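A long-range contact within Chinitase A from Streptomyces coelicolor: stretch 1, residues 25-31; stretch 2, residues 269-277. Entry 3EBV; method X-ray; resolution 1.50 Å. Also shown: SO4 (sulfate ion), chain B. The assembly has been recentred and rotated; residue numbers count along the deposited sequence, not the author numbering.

Stretch 1 25-31: DVPSAYD
Stretch 2 269-277: MTWSTNWDA

A cis peptide bond joins Trp271 to Ser272, a rare geometry where the second residue is not proline, and it lies between Thr270 and Thr273, two of the residues that touch Tyr30. That single tyrosine carries most of this contact, and the touching residues are at least 240 positions apart in sequence: its ring is covered on one face by a threonine methyl while its hydroxyl is held by a carboxylate. Thr273 CG2 lies 3.9 Å from the centroid of the Tyr30 ring and 12° off the ring normal, a CH-pi contact almost directly over the face. At the ring edge, Tyr30 OH donates a hydrogen bond of 2.7 Å to Asp276 OD2, the only hydrogen bond between the stretches. Its short length suits a phenol facing a carboxylate oxygen. Thr270 CG2 also sits near the ring plane, 3.3 Å from Tyr30 OH, so the hydroxyl is packed against a methyl as well as bonded.

Stretch 1 has no regular helix or strand. Val26 (phi/psi -63/128) and Pro27 (-51/148) are extended, and a type I turn then runs from Pro27 to Tyr30 through Ser28 (-62/-22) and Ala29 (-59/-26), closed by Tyr30 N to Pro27 O at 3.2 Å. The turn brings Tyr30 (-82/118) round with its CA-to-CB bond toward stretch 2; chi1 of -66° (m) and chi2 of -76° set the ring.

Stretch 2 passes from the end of a strand, residues 269-271, into a helix beginning at Thr273. Ser272 (-141/170, chi1 60°, p) is the N-cap: its OG accepts from Trp275 N at 3.1 Å, satisfying an amide of the first helical turn. The helical bonds Asp276 N to Ser272 O and Ala277 N to Thr273 O follow, both 2.9 Å. Thr273 and Asp276, three residues apart and thus nearly one turn, both direct their CA-to-CB bonds toward stretch 1, as does Thr270 from the strand. Their chi1 values are 65° (p) for Thr273, -178° (t) for Asp276, whose chi2 is 37°, and -166° (t) for Thr270. The CA-to-CB bonds of Met269, a selenomethionine, Trp271 and Ser272 point away.

The closest CA pair across the stretches is Val26 and Thr273, with CA atoms 6.5 Å apart. The CA-to-CB bond of Val26 (chi1 171°, t) runs sideways to stretch 2, yet its CG2 comes within 4.1 Å of Thr273 OG1. Pro27, C-gamma exo, faces the helix and places CG 4.2 Å from Asp276 OD2. Together the stretches bury 246 Å². Beyond the contact, Ser28 OG (chi1 56°, p) donates to sulfate O4 at 2.7 Å.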

# COMPACT_ATOMS: atom_id res chain seq x y z
N ASP A 25 -7.12 -16.50 6.77
CA ASP A 25 -8.42 -15.88 7.01
C ASP A 25 -8.70 -14.66 6.13
O ASP A 25 -9.82 -14.16 6.08
CB ASP A 25 -8.54 -15.39 8.46
CG ASP A 25 -8.54 -16.53 9.47
OD1 ASP A 25 -9.23 -17.54 9.21
OD2 ASP A 25 -7.87 -16.34 10.51
N VAL A 26 -7.65 -14.14 5.48
CA VAL A 26 -7.83 -12.92 4.68
C VAL A 26 -8.80 -13.18 3.52
O VAL A 26 -8.64 -14.14 2.78
CB VAL A 26 -6.47 -12.42 4.13
CG1 VAL A 26 -6.68 -11.27 3.11
CG2 VAL A 26 -5.57 -11.99 5.31
N PRO A 27 -9.83 -12.32 3.38
CA PRO A 27 -10.80 -12.48 2.27
C PRO A 27 -10.19 -12.63 0.89
O PRO A 27 -9.14 -12.03 0.59
CB PRO A 27 -11.65 -11.21 2.35
CG PRO A 27 -11.63 -10.84 3.86
CD PRO A 27 -10.22 -11.24 4.31
N SER A 28 -10.89 -13.38 0.04
CA SER A 28 -10.42 -13.63 -1.32
C SER A 28 -10.30 -12.36 -2.17
O SER A 28 -9.52 -12.36 -3.14
CB SER A 28 -11.34 -14.64 -2.02
OG SER A 28 -12.65 -14.19 -2.00
N ALA A 29 -11.03 -11.32 -1.79
CA ALA A 29 -11.00 -10.04 -2.54
C ALA A 29 -9.61 -9.44 -2.62
O ALA A 29 -9.32 -8.65 -3.54
CB ALA A 29 -11.93 -9.04 -1.89
N TYR A 30 -8.74 -9.75 -1.64
CA TYR A 30 -7.43 -9.13 -1.60
C TYR A 30 -6.46 -9.81 -2.55
O TYR A 30 -6.12 -10.99 -2.38
CB TYR A 30 -6.89 -9.13 -0.18
CG TYR A 30 -7.71 -8.26 0.73
CD1 TYR A 30 -7.59 -6.86 0.66
CD2 TYR A 30 -8.66 -8.81 1.62
CE1 TYR A 30 -8.36 -6.04 1.48
CE2 TYR A 30 -9.43 -7.98 2.46
CZ TYR A 30 -9.27 -6.59 2.39
OH TYR A 30 -9.97 -5.70 3.20
N ASP A 31 -5.99 -9.05 -3.53
CA ASP A 31 -5.05 -9.58 -4.53
C ASP A 31 -3.62 -9.45 -4.08
O ASP A 31 -2.77 -10.24 -4.49
CB ASP A 31 -5.21 -8.79 -5.82
CG ASP A 31 -6.60 -8.85 -6.32
OD1 ASP A 31 -7.05 -9.95 -6.75
OD2 ASP A 31 -7.29 -7.83 -6.31
N MSE A 269 -6.84 0.18 -1.95
CA MSE A 269 -6.04 -0.42 -0.86
C MSE A 269 -6.77 -0.11 0.44
O MSE A 269 -7.46 0.91 0.56
CB MSE A 269 -4.64 0.22 -0.83
CG MSE A 269 -3.79 -0.21 0.38
SE MSE A 269 -4.13 0.95 1.98
CE MSE A 269 -2.74 2.30 1.70
N THR A 270 -6.63 -1.00 1.45
CA THR A 270 -7.15 -0.63 2.78
C THR A 270 -6.24 -1.05 3.95
O THR A 270 -5.59 -2.13 3.93
CB THR A 270 -8.58 -1.16 3.01
OG1 THR A 270 -9.16 -0.52 4.15
CG2 THR A 270 -8.59 -2.66 3.21
N TRP A 271 -6.23 -0.15 4.94
CA TRP A 271 -5.72 -0.46 6.28
C TRP A 271 -6.97 -0.73 7.11
O TRP A 271 -7.76 0.20 7.32
CB TRP A 271 -4.99 0.75 6.83
CG TRP A 271 -4.54 0.48 8.25
CD1 TRP A 271 -5.19 0.86 9.39
CD2 TRP A 271 -3.39 -0.27 8.65
NE1 TRP A 271 -4.50 0.39 10.51
CE2 TRP A 271 -3.38 -0.29 10.07
CE3 TRP A 271 -2.35 -0.90 7.94
CZ2 TRP A 271 -2.38 -0.95 10.80
CZ3 TRP A 271 -1.36 -1.55 8.66
CH2 TRP A 271 -1.38 -1.56 10.08
N SER A 272 -7.22 -1.97 7.59
CA SER A 272 -6.43 -3.19 7.40
C SER A 272 -7.43 -4.34 7.19
O SER A 272 -8.63 -4.18 7.43
CB SER A 272 -5.60 -3.51 8.67
OG SER A 272 -6.50 -3.70 9.77
N THR A 273 -6.94 -5.51 6.80
CA THR A 273 -7.83 -6.68 6.67
C THR A 273 -8.49 -6.98 8.04
O THR A 273 -9.65 -7.39 8.10
CB THR A 273 -7.08 -7.92 6.12
OG1 THR A 273 -6.09 -8.35 7.06
CG2 THR A 273 -6.35 -7.56 4.81
N ASN A 274 -7.76 -6.72 9.11
CA ASN A 274 -8.28 -7.02 10.48
C ASN A 274 -9.43 -6.12 10.82
O ASN A 274 -10.47 -6.58 11.34
CB ASN A 274 -7.13 -6.89 11.49
CG ASN A 274 -5.93 -7.71 11.10
OD1 ASN A 274 -5.09 -7.30 10.26
ND2 ASN A 274 -5.80 -8.91 11.70
N TRP A 275 -9.28 -4.81 10.55
CA TRP A 275 -10.39 -3.91 10.80
C TRP A 275 -11.55 -4.20 9.84
O TRP A 275 -12.72 -4.09 10.23
CB TRP A 275 -9.95 -2.45 10.70
CG TRP A 275 -9.09 -1.98 11.82
CD1 TRP A 275 -7.83 -1.46 11.72
CD2 TRP A 275 -9.41 -1.97 13.21
NE1 TRP A 275 -7.35 -1.10 12.96
CE2 TRP A 275 -8.30 -1.42 13.90
CE3 TRP A 275 -10.56 -2.34 13.95
CZ2 TRP A 275 -8.27 -1.25 15.32
CZ3 TRP A 275 -10.52 -2.20 15.37
CH2 TRP A 275 -9.39 -1.64 16.02
N ASP A 276 -11.24 -4.61 8.60
CA ASP A 276 -12.32 -4.99 7.66
C ASP A 276 -13.17 -6.14 8.27
O ASP A 276 -14.40 -6.08 8.26
CB ASP A 276 -11.64 -5.38 6.32
CG ASP A 276 -12.59 -5.76 5.16
OD1 ASP A 276 -13.68 -5.15 5.01
OD2 ASP A 276 -12.14 -6.67 4.41
N ALA A 277 -12.48 -7.11 8.85
CA ALA A 277 -13.15 -8.30 9.46
C ALA A 277 -13.99 -7.88 10.66
O ALA A 277 -15.14 -8.37 10.82
CB ALA A 277 -12.12 -9.32 9.88
S SO4 B . -14.58 -17.10 -0.53
O1 SO4 B . -13.59 -18.14 -0.78
O2 SO4 B . -15.95 -17.62 -0.55
O3 SO4 B . -14.22 -16.50 0.81
O4 SO4 B . -14.52 -16.09 -1.60